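Local coordinates for putative protein (Neisseria meningitidis, PDB 2O3G) that is of unknown function but forms the transporter-associated domain of a CBS-domain membrane protein whose family is tentatively assigned flavin adenine dinucleotide binding, at residues Glu77-Gly80 with Gln81-Glu84; Ala24-Tyr27 with Val28-Ala31. All coordinates share one frame; numbering follows the deposited sequence.

Contact 1 (Glu77-Gly80 with Gln81-Glu84). With EDO (1,2-ethanediol), chain B.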
ATOM      1  N   GLU A  77       6.038   7.028  -6.753  1.00 65.19           N
ATOM      2  CA  GLU A  77       5.485   8.108  -7.531  1.00 67.56           C
ATOM      3  C   GLU A  77       4.091   8.606  -7.007  1.00 68.34           C
ATOM      4  O   GLU A  77       3.143   7.832  -6.824  1.00 68.56           O
ATOM      5  CB  GLU A  77       5.422   7.608  -8.949  1.00 68.31           C
ATOM      6  CG  GLU A  77       5.429   8.624  -9.995  1.00 72.61           C
ATOM      7  CD  GLU A  77       4.846   8.010 -11.225  1.00 80.08           C
ATOM      8  OE1 GLU A  77       4.980   6.761 -11.357  1.00 82.72           O
ATOM      9  OE2 GLU A  77       4.234   8.745 -12.043  1.00 83.85           O
ATOM     10  N   LYS A  78       4.004   9.911  -6.742  1.00 69.63           N
ATOM     11  CA  LYS A  78       2.730  10.629  -6.650  1.00 69.36           C
ATOM     12  C   LYS A  78       2.466  11.300  -7.989  1.00 70.14           C
ATOM     13  O   LYS A  78       3.350  12.017  -8.523  1.00 71.30           O
ATOM     14  CB  LYS A  78       2.825  11.712  -5.607  1.00 68.70           C
ATOM     15  CG  LYS A  78       3.180  11.224  -4.259  1.00 68.02           C
ATOM     16  CD  LYS A  78       2.011  11.371  -3.357  1.00 67.95           C
ATOM     17  CE  LYS A  78       1.678  12.824  -3.204  1.00 64.82           C
ATOM     18  NZ  LYS A  78       1.393  13.036  -1.794  1.00 65.92           N
ATOM     19  N   GLU A  79       1.277  11.049  -8.544  1.00 70.66           N
ATOM     20  CA  GLU A  79       0.671  11.913  -9.577  1.00 70.64           C
ATOM     21  C   GLU A  79      -0.306  12.882  -8.913  1.00 69.87           C
ATOM     22  O   GLU A  79      -1.479  12.558  -8.635  1.00 69.40           O
ATOM     23  CB  GLU A  79      -0.066  11.114 -10.641  1.00 71.16           C
ATOM     24  CG  GLU A  79      -0.699  12.015 -11.700  1.00 75.84           C
ATOM     25  CD  GLU A  79       0.303  12.478 -12.794  1.00 82.94           C
ATOM     26  OE1 GLU A  79      -0.214  12.969 -13.851  1.00 83.61           O
ATOM     27  OE2 GLU A  79       1.574  12.327 -12.607  1.00 82.53           O
ATOM     28  N   GLY A  80       0.197  14.073  -8.647  1.00 68.49           N
ATOM     29  CA  GLY A  80      -0.634  15.056  -8.048  1.00 67.85           C
ATOM     30  C   GLY A  80      -0.848  14.666  -6.618  1.00 67.35           C
ATOM     31  O   GLY A  80       0.075  14.660  -5.774  1.00 69.13           O
ATOM     32  N   GLN A  81      -2.076  14.366  -6.287  1.00 66.06           N
ATOM     33  CA  GLN A  81      -2.304  14.091  -4.886  1.00 63.97           C
ATOM     34  C   GLN A  81      -2.640  12.611  -4.774  1.00 62.74           C
ATOM     35  O   GLN A  81      -2.899  12.144  -3.706  1.00 62.59           O
ATOM     36  CB  GLN A  81      -3.371  15.037  -4.316  1.00 63.26           C
ATOM     37  CG  GLN A  81      -3.320  15.207  -2.829  1.00 61.61           C
ATOM     38  CD  GLN A  81      -2.324  16.197  -2.342  1.00 63.44           C
ATOM     39  OE1 GLN A  81      -1.734  16.022  -1.255  1.00 63.15           O
ATOM     40  NE2 GLN A  81      -2.119  17.270  -3.119  1.00 63.29           N
ATOM     41  N   ARG A  82      -2.599  11.898  -5.893  1.00 61.07           N
ATOM     42  CA  ARG A  82      -2.875  10.499  -5.948  1.00 61.26           C
ATOM     43  C   ARG A  82      -1.540   9.803  -5.744  1.00 60.24           C
ATOM     44  O   ARG A  82      -0.509  10.287  -6.234  1.00 60.75           O
ATOM     45  CB  ARG A  82      -3.424  10.117  -7.330  1.00 60.25           C
ATOM     46  CG  ARG A  82      -3.878   8.660  -7.445  1.00 62.64           C
ATOM     47  CD  ARG A  82      -4.542   8.306  -8.785  1.00 65.49           C
ATOM     48  NE  ARG A  82      -3.746   8.794  -9.929  1.00 79.77           N
ATOM     49  CZ  ARG A  82      -4.007   9.896 -10.668  1.00 85.36           C
ATOM     50  NH1 ARG A  82      -3.205  10.218 -11.692  1.00 87.03           N
ATOM     51  NH2 ARG A  82      -5.074  10.680 -10.422  1.00 87.30           N
ATOM     52  N   ILE A  83      -1.567   8.667  -5.029  1.00 58.35           N
ATOM     53  CA  ILE A  83      -0.410   7.788  -4.892  1.00 54.90           C
ATOM     54  C   ILE A  83      -0.444   6.954  -6.123  1.00 54.25           C
ATOM     55  O   ILE A  83      -1.319   6.120  -6.330  1.00 53.39           O
ATOM     56  CB  ILE A  83      -0.546   6.892  -3.686  1.00 54.55           C
ATOM     57  CG1 ILE A  83      -0.460   7.707  -2.404  1.00 54.47           C
ATOM     58  CG2 ILE A  83       0.596   5.985  -3.591  1.00 55.15           C
ATOM     59  CD1 ILE A  83      -1.232   7.056  -1.251  1.00 56.22           C
ATOM     60  N   GLU A  84       0.530   7.184  -6.983  1.00 54.57           N
ATOM     61  CA  GLU A  84       0.505   6.559  -8.285  1.00 55.40           C
ATOM     62  C   GLU A  84       1.116   5.129  -8.287  1.00 53.66           C
ATOM     63  O   GLU A  84       0.511   4.166  -8.853  1.00 51.42           O
ATOM     64  CB  GLU A  84       1.187   7.522  -9.301  1.00 57.55           C
ATOM     65  CG  GLU A  84       1.102   7.070 -10.791  1.00 65.56           C
ATOM     66  CD  GLU A  84      -0.231   7.437 -11.429  1.00 77.26           C
ATOM     67  OE1 GLU A  84      -0.254   7.900 -12.624  1.00 84.17           O
ATOM     68  OE2 GLU A  84      -1.259   7.296 -10.718  1.00 78.76           O
TER
HETATM   69  C1  EDO B 101      -6.344  14.491  -7.055  1.00 56.77           C
HETATM   70  O1  EDO B 101      -5.014  14.921  -6.737  1.00 57.82           O
HETATM   71  C2  EDO B 101      -6.308  12.930  -6.985  1.00 54.78           C
HETATM   72  O2  EDO B 101      -6.586  12.263  -8.266  1.00 49.22           O
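Glu79 and Arg82 lie side by side beside the closed end of a tight hairpin, yet their charges do not join: Glu79 OE1 stays 4.6 Å from Arg82 NH1, and it is the methylene carbons of Glu79 that border the guanidinium. Arg82 spends its charge on its own strand instead. Its NE, within the guanidinium plane, donates to the syn side of Glu84 OE2 at 3.0 Å, a little out of the carboxylate plane, in an almost straight salt-bridging bond (N-H...O 176°). CG of Arg82 stands anti to the backbone N (chi1 -174°), which sends the chain out along the face it shares with Glu79, and the carbonyl O of Glu79 sits over one face of the guanidinium. The two strands are joined by a type II' turn, Glu79 to Arg82, a two-residue beta hairpin. Gly80 occupies its first corner at a positive phi of 73°, easy for a residue without a side chain. Arg82 N returns to Glu79 O at 3.0 Å, the reverse bond from Glu79 N is weak, and Glu84 N meets Glu77 O at 2.7 Å. At the turn, 1,2-ethanediol, probably from the crystallisation liquor, accepts a weak bond from Gln81 N, while its O2 lies at the guanidinium edge, 3.1 Å from Arg82 NH2. Lys78 and Ile83 form the non-hydrogen-bonded pair and turn to the other face, where Ile83 packs on Pro60 and the Lys78 amine reaches the Pro60 carbonyl. The turn thus joins strands 71-79 and 82-90, its Lys78-Ile83 face against the loop between helix 48-56 and strand 65-68.

Contact 2 (Ala24-Tyr27 with Val28-Ala31)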
ATOM      1  N   ALA A  24      -3.773   2.192  -6.501  1.00 43.63           N
ATOM      2  CA  ALA A  24      -5.167   2.014  -6.551  1.00 44.13           C
ATOM      3  C   ALA A  24      -5.373   0.595  -6.840  1.00 45.02           C
ATOM      4  O   ALA A  24      -6.433   0.201  -7.273  1.00 46.91           O
ATOM      5  CB  ALA A  24      -5.742   2.826  -7.726  1.00 44.33           C
ATOM      6  N   LEU A  25      -4.362  -0.230  -6.692  1.00 46.32           N
ATOM      7  CA  LEU A  25      -4.657  -1.683  -6.713  1.00 45.44           C
ATOM      8  C   LEU A  25      -5.544  -1.934  -5.474  1.00 44.78           C
ATOM      9  O   LEU A  25      -5.367  -1.314  -4.367  1.00 44.32           O
ATOM     10  CB  LEU A  25      -3.368  -2.463  -6.545  1.00 44.86           C
ATOM     11  CG  LEU A  25      -3.294  -3.694  -7.411  1.00 43.71           C
ATOM     12  CD1 LEU A  25      -2.602  -4.698  -6.561  1.00 43.04           C
ATOM     13  CD2 LEU A  25      -4.565  -4.267  -8.073  1.00 32.05           C
ATOM     14  N   GLU A  26      -6.498  -2.806  -5.680  1.00 43.54           N
ATOM     15  CA  GLU A  26      -7.388  -3.228  -4.607  1.00 43.75           C
ATOM     16  C   GLU A  26      -6.725  -4.280  -3.748  1.00 42.17           C
ATOM     17  O   GLU A  26      -6.291  -5.321  -4.245  1.00 40.66           O
ATOM     18  CB  GLU A  26      -8.682  -3.809  -5.218  1.00 43.51           C
ATOM     19  CG  GLU A  26      -9.559  -2.679  -5.780  1.00 45.20           C
ATOM     20  CD  GLU A  26     -10.847  -3.103  -6.399  1.00 51.75           C
ATOM     21  OE1 GLU A  26     -11.038  -4.286  -6.762  1.00 53.40           O
ATOM     22  OE2 GLU A  26     -11.717  -2.203  -6.560  1.00 61.98           O
ATOM     23  N   TYR A  27      -6.684  -3.995  -2.467  1.00 42.21           N
ATOM     24  CA  TYR A  27      -6.309  -4.975  -1.472  1.00 44.23           C
ATOM     25  C   TYR A  27      -6.848  -6.323  -1.739  1.00 44.76           C
ATOM     26  O   TYR A  27      -6.144  -7.323  -1.628  1.00 46.37           O
ATOM     27  CB  TYR A  27      -6.768  -4.583  -0.141  1.00 43.98           C
ATOM     28  CG  TYR A  27      -6.154  -5.404   0.939  1.00 42.97           C
ATOM     29  CD1 TYR A  27      -5.048  -4.965   1.614  1.00 43.19           C
ATOM     30  CD2 TYR A  27      -6.702  -6.586   1.301  1.00 44.61           C
ATOM     31  CE1 TYR A  27      -4.454  -5.714   2.620  1.00 42.92           C
ATOM     32  CE2 TYR A  27      -6.150  -7.359   2.331  1.00 48.61           C
ATOM     33  CZ  TYR A  27      -5.012  -6.898   2.980  1.00 45.09           C
ATOM     34  OH  TYR A  27      -4.481  -7.654   4.002  1.00 44.74           O
ATOM     35  N   VAL A  28      -8.048  -6.364  -2.236  1.00 44.83           N
ATOM     36  CA  VAL A  28      -8.656  -7.641  -2.470  1.00 45.78           C
ATOM     37  C   VAL A  28      -7.976  -8.333  -3.590  1.00 46.21           C
ATOM     38  O   VAL A  28      -8.107  -9.527  -3.786  1.00 46.82           O
ATOM     39  CB  VAL A  28     -10.166  -7.390  -2.679  1.00 46.37           C
ATOM     40  CG1 VAL A  28     -10.806  -8.340  -3.671  1.00 47.96           C
ATOM     41  CG2 VAL A  28     -10.791  -7.538  -1.343  1.00 46.16           C
ATOM     42  N   GLU A  29      -7.264  -7.569  -4.392  1.00 48.84           N
ATOM     43  CA  GLU A  29      -6.625  -8.146  -5.583  1.00 50.31           C
ATOM     44  C   GLU A  29      -5.138  -8.520  -5.319  1.00 48.35           C
ATOM     45  O   GLU A  29      -4.724  -9.589  -5.693  1.00 47.71           O
ATOM     46  CB  GLU A  29      -6.784  -7.197  -6.773  1.00 52.04           C
ATOM     47  CG  GLU A  29      -8.200  -7.320  -7.551  1.00 60.70           C
ATOM     48  CD  GLU A  29      -8.527  -8.724  -8.191  1.00 72.44           C
ATOM     49  OE1 GLU A  29      -7.574  -9.369  -8.749  1.00 74.77           O
ATOM     50  OE2 GLU A  29      -9.743  -9.176  -8.138  1.00 75.57           O
ATOM     51  N   LEU A  30      -4.385  -7.621  -4.679  1.00 46.47           N
ATOM     52  CA  LEU A  30      -3.037  -7.832  -4.208  1.00 45.96           C
ATOM     53  C   LEU A  30      -2.959  -8.969  -3.169  1.00 46.27           C
ATOM     54  O   LEU A  30      -2.188  -9.914  -3.346  1.00 47.23           O
ATOM     55  CB  LEU A  30      -2.578  -6.584  -3.499  1.00 44.79           C
ATOM     56  CG  LEU A  30      -1.093  -6.208  -3.572  1.00 45.51           C
ATOM     57  CD1 LEU A  30      -0.669  -5.650  -2.266  1.00 40.61           C
ATOM     58  CD2 LEU A  30      -0.184  -7.385  -4.057  1.00 43.06           C
ATOM     59  N   ALA A  31      -3.746  -8.872  -2.099  1.00 45.67           N
ATOM     60  CA  ALA A  31      -3.608  -9.748  -0.912  1.00 44.97           C
ATOM     61  C   ALA A  31      -3.609 -11.218  -1.181  1.00 43.94           C
ATOM     62  O   ALA A  31      -2.730 -11.904  -0.781  1.00 45.68           O
ATOM     63  CB  ALA A  31      -4.617  -9.423   0.127  1.00 45.28           C
TER
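Tyr27 lays one face of its ring over the methyl group of Ala31, with CE2 3.4 Å from Ala31 CB, four residues further along the chain. This is the start of an alpha-helical turn, with Glu26 at the N-cap position. The small alanine suits its place because a single methyl can sit against the flat ring. CG of Tyr27 is anti to the backbone N (chi1 -168°), directing the ring along the helix flank, and its hydroxyl is hydrogen-bonded to the Pro37 carbonyl in the loop that follows. Glu26 O starts the backbone pattern by accepting from Leu30 N at 3.0 Å. Tyr27 O then takes Ala31 N at 2.9 Å. On another flank, Leu25, just ahead of the N-cap, folds back against the helix. Its branched side chain crosses that of Leu30 at about a right angle, and both leucines also rest on Val48 of helix 48-56, so this apolar pair extends into the body of the domain. Leu25 divides its two methyls between neighbouring residues: CD1 lies 3.6 Å from Leu30 CB, whereas CD2 approaches Glu29 CB at 3.9 Å.

From the N terminus, the chain passes edge strand 20-22 and enters contact 2, where the following loop turns into helix 27-30. Contact 1 comes much later, after helix 48-56 and strand 65-68, at the turn joining the two central strands, 71-79 and 82-90. Each contact closes a local turn, so the two run in series, neither nesting nor crossing. The centres of contact 1 and contact 2 are about 17 Å apart. A backbone bond links their neighbourhoods: Glu84 bonds to Gly23, immediately before residues 24-31. Contact 2 ties the loop after strand 20-22 to helix 27-30, whose leucine side rests on helix 48-56; contact 1 joins the two central strands of the antiparallel sheet.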